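Local coordinates for protein Myo-inositol dehydrogenase (Corynebacterium glutamicum, PDB 3EUW) that probably catalyses the NAD+-dependent oxidation of myo-inositol as a tetrameric member of the Gfo/Idh/MocA oxidoreductase family, at residues I151-P156 with Y237-E242; F127-A132 with Y282-K287; M174-L179 with V311-L316; G168-D173 with N208-V213. All coordinates share one frame; numbering follows the deposited sequence.

Contact 1: residues I151-P156 with Y237-E242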
loop_
_atom_site.group_PDB
_atom_site.type_symbol
_atom_site.label_atom_id
_atom_site.label_comp_id
_atom_site.label_asym_id
_atom_site.label_seq_id
_atom_site.Cartn_x
_atom_site.Cartn_y
_atom_site.Cartn_z
ATOM N N ILE A 151 13.867 -13.180 5.683
ATOM C CA ILE A 151 12.964 -13.185 6.819
ATOM C C ILE A 151 13.349 -12.119 7.822
ATOM O O ILE A 151 14.513 -11.988 8.189
ATOM C CB ILE A 151 12.975 -14.574 7.493
ATOM C CG1 ILE A 151 12.640 -15.641 6.440
ATOM C CG2 ILE A 151 11.973 -14.618 8.639
ATOM C CD1 ILE A 151 12.703 -17.092 6.933
ATOM N N ILE A 152 12.365 -11.337 8.246
ATOM C CA ILE A 152 12.613 -10.284 9.216
ATOM C C ILE A 152 11.641 -10.426 10.362
ATOM O O ILE A 152 10.433 -10.188 10.219
ATOM C CB ILE A 152 12.463 -8.886 8.589
ATOM C CG1 ILE A 152 13.488 -8.722 7.461
ATOM C CG2 ILE A 152 12.643 -7.809 9.667
ATOM C CD1 ILE A 152 13.414 -7.395 6.716
ATOM N N SER A 153 12.187 -10.839 11.499
ATOM C CA SER A 153 11.421 -11.021 12.708
ATOM C C SER A 153 11.993 -10.142 13.820
ATOM O O SER A 153 13.186 -10.197 14.138
ATOM C CB SER A 153 11.476 -12.486 13.142
ATOM O OG SER A 153 10.965 -13.348 12.137
ATOM N N ARG A 154 11.137 -9.319 14.400
ATOM C CA ARG A 154 11.561 -8.466 15.494
ATOM C C ARG A 154 10.514 -8.508 16.596
ATOM O O ARG A 154 9.343 -8.197 16.370
ATOM C CB ARG A 154 11.764 -7.029 15.005
ATOM C CG ARG A 154 12.831 -6.899 13.928
ATOM C CD ARG A 154 12.869 -5.468 13.376
ATOM N NE ARG A 154 14.028 -5.221 12.526
ATOM C CZ ARG A 154 13.984 -4.595 11.356
ATOM N NH1 ARG A 154 12.829 -4.133 10.874
ATOM N NH2 ARG A 154 15.096 -4.446 10.659
ATOM N N ASP A 155 10.931 -8.923 17.785
ATOM C CA ASP A 155 10.008 -8.973 18.900
ATOM C C ASP A 155 9.762 -7.548 19.376
ATOM O O ASP A 155 10.634 -6.683 19.248
ATOM C CB ASP A 155 10.584 -9.790 20.056
ATOM C CG ASP A 155 10.568 -11.270 19.789
ATOM O OD1 ASP A 155 10.074 -11.691 18.719
ATOM O OD2 ASP A 155 11.052 -12.015 20.666
ATOM N N PRO A 156 8.567 -7.287 19.921
ATOM C CA PRO A 156 8.198 -5.966 20.430
ATOM C C PRO A 156 9.182 -5.528 21.506
ATOM O O PRO A 156 9.633 -4.386 21.510
ATOM C CB PRO A 156 6.795 -6.192 21.001
ATOM C CG PRO A 156 6.242 -7.238 20.089
ATOM C CD PRO A 156 7.409 -8.199 19.932
ATOM N N TYR A 237 4.910 -6.466 16.441
ATOM C CA TYR A 237 5.569 -7.751 16.216
ATOM C C TYR A 237 5.848 -7.942 14.716
ATOM O O TYR A 237 5.024 -8.480 13.979
ATOM C CB TYR A 237 4.656 -8.855 16.759
ATOM C CG TYR A 237 5.221 -10.258 16.775
ATOM C CD1 TYR A 237 6.578 -10.490 17.006
ATOM C CD2 TYR A 237 4.378 -11.363 16.647
ATOM C CE1 TYR A 237 7.079 -11.786 17.119
ATOM C CE2 TYR A 237 4.870 -12.665 16.757
ATOM C CZ TYR A 237 6.219 -12.867 16.994
ATOM O OH TYR A 237 6.701 -14.144 17.116
ATOM N N ASP A 238 7.026 -7.497 14.291
ATOM C CA ASP A 238 7.443 -7.539 12.885
ATOM C C ASP A 238 7.692 -8.962 12.396
ATOM O O ASP A 238 8.627 -9.620 12.839
ATOM C CB ASP A 238 8.702 -6.681 12.714
ATOM C CG ASP A 238 8.942 -6.256 11.274
ATOM O OD1 ASP A 238 8.219 -6.733 10.373
ATOM O OD2 ASP A 238 9.866 -5.447 11.048
ATOM N N GLN A 239 6.855 -9.434 11.478
ATOM C CA GLN A 239 6.989 -10.790 10.955
ATOM C C GLN A 239 6.836 -10.789 9.445
ATOM O O GLN A 239 5.782 -11.159 8.929
ATOM C CB GLN A 239 5.908 -11.700 11.553
ATOM C CG GLN A 239 5.939 -11.843 13.073
ATOM C CD GLN A 239 7.064 -12.739 13.559
ATOM O OE1 GLN A 239 8.146 -12.266 13.913
ATOM N NE2 GLN A 239 6.819 -14.045 13.564
ATOM N N ARG A 240 7.880 -10.375 8.740
ATOM C CA ARG A 240 7.832 -10.323 7.294
ATOM C C ARG A 240 8.642 -11.441 6.667
ATOM O O ARG A 240 9.605 -11.947 7.258
ATOM C CB ARG A 240 8.337 -8.963 6.801
ATOM C CG ARG A 240 7.364 -7.815 7.046
ATOM C CD ARG A 240 7.989 -6.482 6.644
ATOM N NE ARG A 240 8.984 -6.042 7.615
ATOM C CZ ARG A 240 10.113 -5.403 7.309
ATOM N NH1 ARG A 240 10.407 -5.143 6.039
ATOM N NH2 ARG A 240 10.935 -4.993 8.273
ATOM N N LEU A 241 8.238 -11.829 5.467
ATOM C CA LEU A 241 8.922 -12.881 4.750
ATOM C C LEU A 241 8.847 -12.586 3.262
ATOM O O LEU A 241 7.796 -12.209 2.743
ATOM C CB LEU A 241 8.289 -14.241 5.054
ATOM C CG LEU A 241 8.976 -15.444 4.400
ATOM C CD1 LEU A 241 8.701 -16.698 5.214
ATOM C CD2 LEU A 241 8.501 -15.603 2.971
ATOM N N GLU A 242 9.968 -12.775 2.586
ATOM C CA GLU A 242 10.049 -12.524 1.163
ATOM C C GLU A 242 10.740 -13.699 0.471
ATOM O O GLU A 242 11.827 -14.109 0.876
ATOM C CB GLU A 242 10.845 -11.234 0.939
ATOM C CG GLU A 242 11.084 -10.859 -0.503
ATOM C CD GLU A 242 12.041 -9.676 -0.647
ATOM O OE1 GLU A 242 11.962 -8.719 0.155
ATOM O OE2 GLU A 242 12.871 -9.694 -1.569
HETATM O O HOH W 1 8.887 -13.334 9.976
HETATM O O HOH W 2 8.875 -14.707 19.236
#

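Contact 2: residues F127-A132 with Y282-K287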
loop_
_atom_site.group_PDB
_atom_site.type_symbol
_atom_site.label_atom_id
_atom_site.label_comp_id
_atom_site.label_asym_id
_atom_site.label_seq_id
_atom_site.Cartn_x
_atom_site.Cartn_y
_atom_site.Cartn_z
ATOM N N PHE A 127 1.740 -22.686 9.664
ATOM C CA PHE A 127 0.293 -22.727 9.500
ATOM C C PHE A 127 -0.357 -21.371 9.310
ATOM O O PHE A 127 -1.580 -21.259 9.244
ATOM C CB PHE A 127 -0.321 -23.495 10.676
ATOM C CG PHE A 127 0.189 -24.908 10.790
ATOM C CD1 PHE A 127 -0.407 -25.942 10.064
ATOM C CD2 PHE A 127 1.320 -25.189 11.550
ATOM C CE1 PHE A 127 0.123 -27.230 10.092
ATOM C CE2 PHE A 127 1.861 -26.476 11.586
ATOM C CZ PHE A 127 1.264 -27.498 10.857
ATOM N N ASP A 128 0.468 -20.336 9.213
ATOM C CA ASP A 128 -0.044 -18.994 8.970
ATOM C C ASP A 128 -0.563 -18.964 7.530
ATOM O O ASP A 128 0.156 -19.352 6.606
ATOM C CB ASP A 128 1.062 -17.954 9.108
ATOM C CG ASP A 128 0.567 -16.551 8.800
ATOM O OD1 ASP A 128 -0.372 -16.108 9.490
ATOM O OD2 ASP A 128 1.106 -15.905 7.878
ATOM N N PRO A 129 -1.807 -18.504 7.318
ATOM C CA PRO A 129 -2.336 -18.467 5.946
ATOM C C PRO A 129 -1.389 -17.808 4.936
ATOM O O PRO A 129 -1.100 -18.390 3.886
ATOM C CB PRO A 129 -3.667 -17.711 6.096
ATOM C CG PRO A 129 -4.121 -18.118 7.473
ATOM C CD PRO A 129 -2.826 -18.082 8.298
ATOM N N SER A 130 -0.896 -16.612 5.264
ATOM C CA SER A 130 0.011 -15.891 4.366
ATOM C C SER A 130 1.295 -16.678 4.106
ATOM O O SER A 130 1.624 -16.970 2.965
ATOM C CB SER A 130 0.354 -14.506 4.935
ATOM O OG SER A 130 -0.817 -13.734 5.156
ATOM N N PHE A 131 2.020 -17.027 5.162
ATOM C CA PHE A 131 3.253 -17.788 4.983
ATOM C C PHE A 131 3.003 -19.150 4.298
ATOM O O PHE A 131 3.790 -19.582 3.456
ATOM C CB PHE A 131 3.947 -18.026 6.323
ATOM C CG PHE A 131 4.383 -16.770 7.033
ATOM C CD1 PHE A 131 4.734 -15.623 6.323
ATOM C CD2 PHE A 131 4.440 -16.741 8.423
ATOM C CE1 PHE A 131 5.126 -14.462 6.989
ATOM C CE2 PHE A 131 4.828 -15.598 9.104
ATOM C CZ PHE A 131 5.172 -14.448 8.391
ATOM N N ALA A 132 1.912 -19.821 4.654
ATOM C CA ALA A 132 1.619 -21.128 4.064
ATOM C C ALA A 132 1.301 -20.969 2.580
ATOM O O ALA A 132 1.722 -21.782 1.753
ATOM C CB ALA A 132 0.450 -21.792 4.796
ATOM N N TYR A 282 -0.835 -14.736 15.266
ATOM C CA TYR A 282 -0.993 -16.109 14.832
ATOM C C TYR A 282 -2.270 -16.824 15.253
ATOM O O TYR A 282 -2.293 -18.048 15.368
ATOM C CB TYR A 282 0.247 -16.907 15.254
ATOM C CG TYR A 282 1.465 -16.456 14.482
ATOM C CD1 TYR A 282 1.471 -16.490 13.088
ATOM C CD2 TYR A 282 2.587 -15.940 15.136
ATOM C CE1 TYR A 282 2.555 -16.019 12.359
ATOM C CE2 TYR A 282 3.684 -15.465 14.417
ATOM C CZ TYR A 282 3.660 -15.507 13.030
ATOM O OH TYR A 282 4.733 -15.031 12.319
ATOM N N ASP A 283 -3.341 -16.062 15.441
ATOM C CA ASP A 283 -4.607 -16.655 15.842
ATOM C C ASP A 283 -4.986 -17.766 14.867
ATOM O O ASP A 283 -5.168 -18.915 15.264
ATOM C CB ASP A 283 -5.712 -15.596 15.885
ATOM C CG ASP A 283 -7.018 -16.149 16.420
ATOM O OD1 ASP A 283 -7.466 -15.696 17.496
ATOM O OD2 ASP A 283 -7.589 -17.047 15.772
ATOM N N ALA A 284 -5.091 -17.430 13.587
ATOM C CA ALA A 284 -5.450 -18.423 12.581
ATOM C C ALA A 284 -4.463 -19.590 12.539
ATOM O O ALA A 284 -4.865 -20.750 12.410
ATOM C CB ALA A 284 -5.542 -17.765 11.199
ATOM N N ALA A 285 -3.173 -19.286 12.651
ATOM C CA ALA A 285 -2.146 -20.326 12.607
ATOM C C ALA A 285 -2.320 -21.390 13.690
ATOM O O ALA A 285 -2.197 -22.586 13.415
ATOM C CB ALA A 285 -0.756 -19.699 12.722
ATOM N N TYR A 286 -2.592 -20.965 14.920
ATOM C CA TYR A 286 -2.746 -21.932 15.994
ATOM C C TYR A 286 -3.938 -22.834 15.775
ATOM O O TYR A 286 -3.891 -24.013 16.112
ATOM C CB TYR A 286 -2.849 -21.238 17.353
ATOM C CG TYR A 286 -1.518 -20.744 17.861
ATOM C CD1 TYR A 286 -0.489 -21.638 18.147
ATOM C CD2 TYR A 286 -1.288 -19.383 18.074
ATOM C CE1 TYR A 286 0.731 -21.196 18.639
ATOM C CE2 TYR A 286 -0.069 -18.932 18.565
ATOM C CZ TYR A 286 0.933 -19.845 18.847
ATOM O OH TYR A 286 2.132 -19.414 19.359
ATOM N N LYS A 287 -5.003 -22.280 15.211
ATOM C CA LYS A 287 -6.199 -23.060 14.939
ATOM C C LYS A 287 -5.928 -24.063 13.822
ATOM O O LYS A 287 -6.359 -25.223 13.889
ATOM C CB LYS A 287 -7.357 -22.130 14.556
ATOM C CG LYS A 287 -7.915 -21.330 15.733
ATOM C CD LYS A 287 -9.002 -20.333 15.310
ATOM C CE LYS A 287 -9.681 -19.696 16.524
ATOM N NZ LYS A 287 -8.714 -19.015 17.428
HETATM O O HOH W 3 -1.982 -16.839 11.735
#

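Contact 3: residues M174-L179 with V311-L316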
loop_
_atom_site.group_PDB
_atom_site.type_symbol
_atom_site.label_atom_id
_atom_site.label_comp_id
_atom_site.label_asym_id
_atom_site.label_seq_id
_atom_site.Cartn_x
_atom_site.Cartn_y
_atom_site.Cartn_z
HETATM N N MSE A 174 14.571 -17.571 19.791
HETATM C CA MSE A 174 13.892 -16.773 18.779
HETATM C C MSE A 174 14.145 -17.208 17.333
HETATM O O MSE A 174 13.228 -17.635 16.646
HETATM C CB MSE A 174 14.304 -15.316 18.921
HETATM C CG MSE A 174 13.503 -14.387 18.034
HETATM SE SE MSE A 174 14.174 -12.575 18.229
HETATM C CE MSE A 174 13.025 -11.680 16.864
ATOM N N THR A 175 15.388 -17.089 16.874
ATOM C CA THR A 175 15.727 -17.465 15.506
ATOM C C THR A 175 15.266 -18.874 15.144
ATOM O O THR A 175 14.963 -19.154 13.990
ATOM C CB THR A 175 17.245 -17.366 15.283
ATOM O OG1 THR A 175 17.767 -16.318 16.106
ATOM C CG2 THR A 175 17.563 -17.043 13.825
ATOM N N ILE A 176 15.198 -19.765 16.126
ATOM C CA ILE A 176 14.781 -21.137 15.853
ATOM C C ILE A 176 13.492 -21.182 15.018
ATOM O O ILE A 176 13.362 -22.021 14.126
ATOM C CB ILE A 176 14.607 -21.954 17.176
ATOM C CG1 ILE A 176 14.570 -23.456 16.869
ATOM C CG2 ILE A 176 13.338 -21.553 17.891
ATOM C CD1 ILE A 176 14.639 -24.335 18.114
ATOM N N HIS A 177 12.540 -20.293 15.290
ATOM C CA HIS A 177 11.315 -20.290 14.495
ATOM C C HIS A 177 11.626 -19.930 13.029
ATOM O O HIS A 177 11.062 -20.509 12.096
ATOM C CB HIS A 177 10.283 -19.303 15.058
ATOM C CG HIS A 177 9.429 -19.866 16.154
ATOM N ND1 HIS A 177 9.595 -19.529 17.482
ATOM C CD2 HIS A 177 8.369 -20.708 16.111
ATOM C CE1 HIS A 177 8.671 -20.134 18.207
ATOM N NE2 HIS A 177 7.915 -20.854 17.399
ATOM N N ASP A 178 12.520 -18.973 12.828
ATOM C CA ASP A 178 12.895 -18.558 11.482
ATOM C C ASP A 178 13.718 -19.639 10.782
ATOM O O ASP A 178 13.667 -19.785 9.566
ATOM C CB ASP A 178 13.710 -17.265 11.539
ATOM C CG ASP A 178 12.960 -16.132 12.212
ATOM O OD1 ASP A 178 11.848 -15.792 11.765
ATOM O OD2 ASP A 178 13.493 -15.569 13.185
ATOM N N LEU A 179 14.500 -20.380 11.554
ATOM C CA LEU A 179 15.313 -21.447 10.996
ATOM C C LEU A 179 14.410 -22.564 10.490
ATOM O O LEU A 179 14.701 -23.198 9.475
ATOM C CB LEU A 179 16.277 -21.980 12.052
ATOM C CG LEU A 179 17.350 -20.945 12.403
ATOM C CD1 LEU A 179 18.101 -21.400 13.639
ATOM C CD2 LEU A 179 18.311 -20.753 11.196
ATOM N N VAL A 311 14.613 -31.458 15.776
ATOM C CA VAL A 311 16.018 -31.747 16.010
ATOM C C VAL A 311 16.910 -30.842 15.161
ATOM O O VAL A 311 17.835 -30.209 15.670
ATOM C CB VAL A 311 16.341 -33.222 15.663
ATOM C CG1 VAL A 311 17.810 -33.506 15.905
ATOM C CG2 VAL A 311 15.465 -34.157 16.498
ATOM N N ILE A 312 16.612 -30.786 13.867
ATOM C CA ILE A 312 17.387 -29.990 12.929
ATOM C C ILE A 312 17.285 -28.487 13.201
ATOM O O ILE A 312 18.249 -27.745 13.009
ATOM C CB ILE A 312 16.956 -30.294 11.480
ATOM C CG1 ILE A 312 17.130 -31.794 11.203
ATOM C CG2 ILE A 312 17.797 -29.492 10.503
ATOM C CD1 ILE A 312 16.576 -32.255 9.860
ATOM N N ALA A 313 16.119 -28.041 13.655
ATOM C CA ALA A 313 15.939 -26.631 13.952
ATOM C C ALA A 313 16.896 -26.241 15.070
ATOM O O ALA A 313 17.521 -25.181 15.014
ATOM C CB ALA A 313 14.508 -26.353 14.356
ATOM N N LEU A 314 17.028 -27.106 16.071
ATOM C CA LEU A 314 17.926 -26.818 17.187
ATOM C C LEU A 314 19.369 -26.893 16.717
ATOM O O LEU A 314 20.203 -26.064 17.096
ATOM C CB LEU A 314 17.696 -27.797 18.352
ATOM C CG LEU A 314 18.677 -27.662 19.530
ATOM C CD1 LEU A 314 18.558 -26.250 20.120
ATOM C CD2 LEU A 314 18.390 -28.719 20.615
ATOM N N GLU A 315 19.673 -27.881 15.886
ATOM C CA GLU A 315 21.036 -28.019 15.370
ATOM C C GLU A 315 21.442 -26.777 14.572
ATOM O O GLU A 315 22.587 -26.335 14.649
ATOM C CB GLU A 315 21.172 -29.274 14.489
ATOM C CG GLU A 315 20.957 -30.592 15.226
ATOM C CD GLU A 315 21.003 -31.813 14.304
ATOM O OE1 GLU A 315 20.392 -31.787 13.216
ATOM O OE2 GLU A 315 21.640 -32.818 14.670
ATOM N N LEU A 316 20.511 -26.221 13.802
ATOM C CA LEU A 316 20.798 -25.028 13.015
ATOM C C LEU A 316 21.032 -23.878 13.989
ATOM O O LEU A 316 21.950 -23.073 13.812
ATOM C CB LEU A 316 19.632 -24.689 12.076
ATOM C CG LEU A 316 19.378 -25.598 10.864
ATOM C CD1 LEU A 316 18.204 -25.046 10.045
ATOM C CD2 LEU A 316 20.622 -25.677 9.990
#

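Contact 4: residues G168-D173 with N208-V213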
loop_
_atom_site.group_PDB
_atom_site.type_symbol
_atom_site.label_atom_id
_atom_site.label_comp_id
_atom_site.label_asym_id
_atom_site.label_seq_id
_atom_site.Cartn_x
_atom_site.Cartn_y
_atom_site.Cartn_z
ATOM N N GLY A 168 18.240 -19.998 26.634
ATOM C CA GLY A 168 19.241 -20.639 25.801
ATOM C C GLY A 168 19.789 -19.722 24.711
ATOM O O GLY A 168 20.464 -20.181 23.787
ATOM N N GLY A 169 19.493 -18.428 24.813
ATOM C CA GLY A 169 19.980 -17.463 23.842
ATOM C C GLY A 169 19.017 -17.176 22.695
ATOM O O GLY A 169 18.110 -17.963 22.406
ATOM N N ILE A 170 19.231 -16.044 22.032
ATOM C CA ILE A 170 18.387 -15.617 20.931
ATOM C C ILE A 170 18.197 -16.669 19.817
ATOM O O ILE A 170 17.088 -16.849 19.323
ATOM C CB ILE A 170 18.934 -14.291 20.343
ATOM C CG1 ILE A 170 17.920 -13.672 19.383
ATOM C CG2 ILE A 170 20.268 -14.527 19.660
ATOM C CD1 ILE A 170 18.258 -12.219 18.996
ATOM N N PHE A 171 19.264 -17.370 19.443
ATOM C CA PHE A 171 19.190 -18.387 18.388
ATOM C C PHE A 171 18.298 -19.583 18.739
ATOM O O PHE A 171 17.471 -19.995 17.929
ATOM C CB PHE A 171 20.594 -18.898 18.030
ATOM C CG PHE A 171 21.497 -17.839 17.471
ATOM C CD1 PHE A 171 21.227 -17.260 16.234
ATOM C CD2 PHE A 171 22.623 -17.426 18.175
ATOM C CE1 PHE A 171 22.065 -16.295 15.711
ATOM C CE2 PHE A 171 23.463 -16.462 17.655
ATOM C CZ PHE A 171 23.189 -15.895 16.423
ATOM N N ARG A 172 18.461 -20.141 19.934
ATOM C CA ARG A 172 17.644 -21.281 20.348
ATOM C C ARG A 172 16.211 -20.887 20.728
ATOM O O ARG A 172 15.283 -21.678 20.578
ATOM C CB ARG A 172 18.284 -22.006 21.544
ATOM C CG ARG A 172 19.688 -22.556 21.306
ATOM C CD ARG A 172 20.102 -23.470 22.452
ATOM N NE ARG A 172 21.492 -23.924 22.372
ATOM C CZ ARG A 172 22.526 -23.287 22.916
ATOM N NH1 ARG A 172 22.346 -22.156 23.585
ATOM N NH2 ARG A 172 23.749 -23.790 22.805
ATOM N N ASP A 173 16.033 -19.658 21.199
ATOM C CA ASP A 173 14.724 -19.169 21.635
ATOM C C ASP A 173 13.904 -18.393 20.598
ATOM O O ASP A 173 12.678 -18.531 20.542
ATOM C CB ASP A 173 14.910 -18.304 22.887
ATOM C CG ASP A 173 13.591 -17.784 23.450
ATOM O OD1 ASP A 173 12.793 -18.595 23.974
ATOM O OD2 ASP A 173 13.360 -16.562 23.370
ATOM N N ASN A 208 25.084 -12.606 28.424
ATOM C CA ASN A 208 25.942 -13.057 27.330
ATOM C C ASN A 208 25.101 -13.607 26.181
ATOM O O ASN A 208 25.264 -14.747 25.740
ATOM C CB ASN A 208 26.914 -14.126 27.823
ATOM C CG ASN A 208 27.910 -13.578 28.811
ATOM O OD1 ASN A 208 27.793 -13.793 30.015
ATOM N ND2 ASN A 208 28.892 -12.841 28.307
ATOM N N ASP A 209 24.195 -12.766 25.709
ATOM C CA ASP A 209 23.296 -13.103 24.624
ATOM C C ASP A 209 23.287 -11.864 23.709
ATOM O O ASP A 209 23.846 -10.822 24.065
ATOM C CB ASP A 209 21.910 -13.398 25.214
ATOM C CG ASP A 209 20.932 -13.955 24.198
ATOM O OD1 ASP A 209 21.348 -14.324 23.081
ATOM O OD2 ASP A 209 19.735 -14.030 24.533
ATOM N N TYR A 210 22.669 -11.969 22.538
ATOM C CA TYR A 210 22.635 -10.835 21.617
ATOM C C TYR A 210 21.227 -10.270 21.544
ATOM O O TYR A 210 20.245 -11.020 21.651
ATOM C CB TYR A 210 23.055 -11.266 20.200
ATOM C CG TYR A 210 24.398 -11.955 20.098
ATOM C CD1 TYR A 210 25.585 -11.240 20.211
ATOM C CD2 TYR A 210 24.475 -13.327 19.875
ATOM C CE1 TYR A 210 26.829 -11.879 20.100
ATOM C CE2 TYR A 210 25.698 -13.974 19.763
ATOM C CZ TYR A 210 26.872 -13.250 19.874
ATOM O OH TYR A 210 28.076 -13.898 19.730
ATOM N N ASP A 211 21.111 -8.957 21.369
ATOM C CA ASP A 211 19.784 -8.383 21.245
ATOM C C ASP A 211 19.400 -8.223 19.772
ATOM O O ASP A 211 18.306 -7.747 19.461
ATOM C CB ASP A 211 19.664 -7.048 22.006
ATOM C CG ASP A 211 20.624 -5.995 21.515
ATOM O OD1 ASP A 211 21.064 -6.065 20.353
ATOM O OD2 ASP A 211 20.920 -5.070 22.306
ATOM N N GLN A 212 20.307 -8.607 18.874
ATOM C CA GLN A 212 20.039 -8.573 17.439
ATOM C C GLN A 212 21.041 -9.435 16.670
ATOM O O GLN A 212 22.242 -9.456 16.967
ATOM C CB GLN A 212 20.033 -7.134 16.882
ATOM C CG GLN A 212 21.383 -6.442 16.805
ATOM C CD GLN A 212 21.329 -5.116 16.051
ATOM O OE1 GLN A 212 22.355 -4.475 15.823
ATOM N NE2 GLN A 212 20.133 -4.704 15.662
ATOM N N VAL A 213 20.532 -10.172 15.689
ATOM C CA VAL A 213 21.397 -11.021 14.877
ATOM C C VAL A 213 20.991 -11.060 13.398
ATOM O O VAL A 213 19.869 -10.718 13.043
ATOM C CB VAL A 213 21.396 -12.493 15.391
ATOM C CG1 VAL A 213 21.816 -12.556 16.852
ATOM C CG2 VAL A 213 20.009 -13.108 15.217
#

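Contact 1: residues I151-P156 with Y237-E242
Ile151 to Arg154 run antiparallel to Asp238 to Glu242, their N-to-C directions 176° apart, as neighbouring strands in the mixed sheet of the Gfo/Idh/MocA C-terminal domain. Ile152 with Arg240 and Arg154 with Asp238 are the hydrogen-bonded pairs; Ile152 N meets Arg240 O at 3.0 Å, whereas the bond from Asp238 N to Arg154 O is weak. The side chains of these four residues share one face and form a salt-bridge network there. Arg240 bends at its third torsion (-75°), which brings the guanidinium back along its own strand to grip Asp238 side-on. NE reaches Asp238 OD1 at 2.9 Å and NH2 reaches OD2 at 3.0 Å, both on syn lone pairs and close to the guanidinium plane. Asp238 OD2 also accepts, less straight, from Arg154 NH1 across the strands at 3.2 Å, and it bonds Tyr235. Arg154 NH2 bonds Gln148 of the second subunit. The two arginines come within 3.3 Å, Arg154 NH1 to Arg240 NH2, a like-charge approach that the shared carboxylate and Glu242 of the second subunit probably offset. Branched Ile152 lies against both: CG2 sits over the centre of the Arg154 guanidinium and CD1 over a face of that of Arg240. On the other face Ile151 and Leu241 lie side by side, CG1 to CG 4.2 Å, both against Met181 of helix 169-185. The hydroxyl of small Ser153 hydrogen-bonds Asp178 of that helix, and a water donating to Ser153 OG at 3.0 Å also donates to Arg240 O at 3.1 Å.

Contact 2: residues F127-A132 with Y282-K287
With CG anti to the backbone N (chi1 178°), Asp128 turns its carboxylate toward the start of helix 129-139, while Tyr282, with CG anti to its carbonyl carbon (chi1 -68°), lays its ring beside that carboxylate. The two planes stand nearly perpendicular, Asp128 OD1 lying at the edge of the ring 4.1 Å from Tyr282 CD1. Farther out, Tyr282 OH comes in the plane of the Phe131 ring to its edge, 3.3 Å from CE2; the hydroxyl is probably paired with Gln239. Asp128 works with both oxygens. OD2 takes the N-H of Phe131 at 3.1 Å, and OD1, salt-bridged to Arg281, receives a water that in turn accepts from Ala285 N, an amide in the first turn of helix 283-299. Alanine suits a close approach: Ala285 CB rests 3.8 Å from Asp128 N, and Ala284 CB sits 4.0 Å from Pro129 CD. Proline costs the first helical turn no amide bond. Tyr286, on the same helix as Ala285, packs against helix 14-25 of the nucleotide-binding domain. The arrangement is that of the starts of two helices brought together, with Asp128 as an aspartate N-cap.

Contact 3: residues M174-L179 with V311-L316
Apolar side-chain packing carries the meeting of Ile176 and Leu179 on helix 169-185 with Ala313 and Leu316 on helix 307-326. Ile176 points CG1 anti to its backbone N (chi1 -164°) and so sends that branch forward to Ala313, CG1 to CB 3.8 Å. Because Ala313 ends at its methyl group, the backbones come near here, the two CA atoms being 5.9 Å apart. Leu179 and Leu316 run past one another, pointing opposite ways: Leu179 CD1 lies 4.0 Å from Leu316 CB, and Leu316 CD1 lies 4.1 Å from Leu179 CB. A second kind of contact sets methyl groups against main chain. Ile176 CD1 reaches Leu314 N at 4.2 Å, and Leu179 CD1 approaches Ala313 O at 4.1 Å. The polar backbone is served within each helix, as where Leu179 N bonds Thr175 O. Behind the interface, Leu179 also touches Ile227 of strand 224-230, and Leu314 meets Ile102 and Val105 of helix 102-112. With axes 8.8 Å apart at 121°, this is hydrophobic packing of two steeply crossed helices, in which a sheet-covering helix of the C-terminal domain is joined to a helix that also packs against helix 102-112 of the Rossmann fold.

Contact 4: residues G168-D173 with N208-V213
The N-terminal turn of helix 169-185 is held here by the loop that leads into strand 212-219 of the C-terminal domain's sheet, through the carboxylate of Asp209 and the backbone of Ile170. Asp209 OD1 accepts from Ile170 N at 2.9 Å, nearly straight at 171° and on the syn side of the carboxylate. A negative group at the start of a helix would probably be favoured by the helix's own dipole. The same oxygen takes a weak bond from Tyr210 N at 2.8 Å, which may help to fix the carboxylate. Gly169 has a positive phi (94°), a backbone shape that suits a residue without CB, and its bare CA lies 3.5 Å from Asp209 OD1. Asp209 belongs to a Schellman motif that ends helix 202-206, with Asn208 at C-prime and Asp209 N bonded to Ile204 O. Next to the polar grip the contact turns apolar. Ile170 extends CG1 anti to its backbone N (chi1 -168°), which brings CD1 within 3.5 Å of Tyr210 O, while its CG2 meets Val213 CG1 tip to tip at 3.8 Å. β-Branched Val213 suits a strand and offers methyl groups to two partners, for Phe171 CZ touches the same CG1 at 3.6 Å. Phe171 also packs on Cys320, Leu321 and Ala324 of helix 307-326, wedging a large flat group between that helix and the loop. Ile170 CG2 covers part of one face of this ring, and the rings of Phe171 and Tyr210 meet obliquely, CE2 to CE2 4.0 Å.

From the N terminus, contact 2 opens first, at 127-132; this contact closes the longest loop, returning at 282-287. Within that span lies contact 1, pairing strands 146-154 and 238-245, and within contact 1 lies contact 4, the shortest closure, between the start of helix 169-185 and the loop before strand 212-219. Contact 3 crosses all three: it leaves from helix 169-185 and closes at helix 307-326, beyond the end of contact 2. Contacts 3 and 4 share that first helix, whose residues also touch contact 1. Together they tie the C-terminal sheet to its covering helix and to the late helices that reach the Rossmann domain.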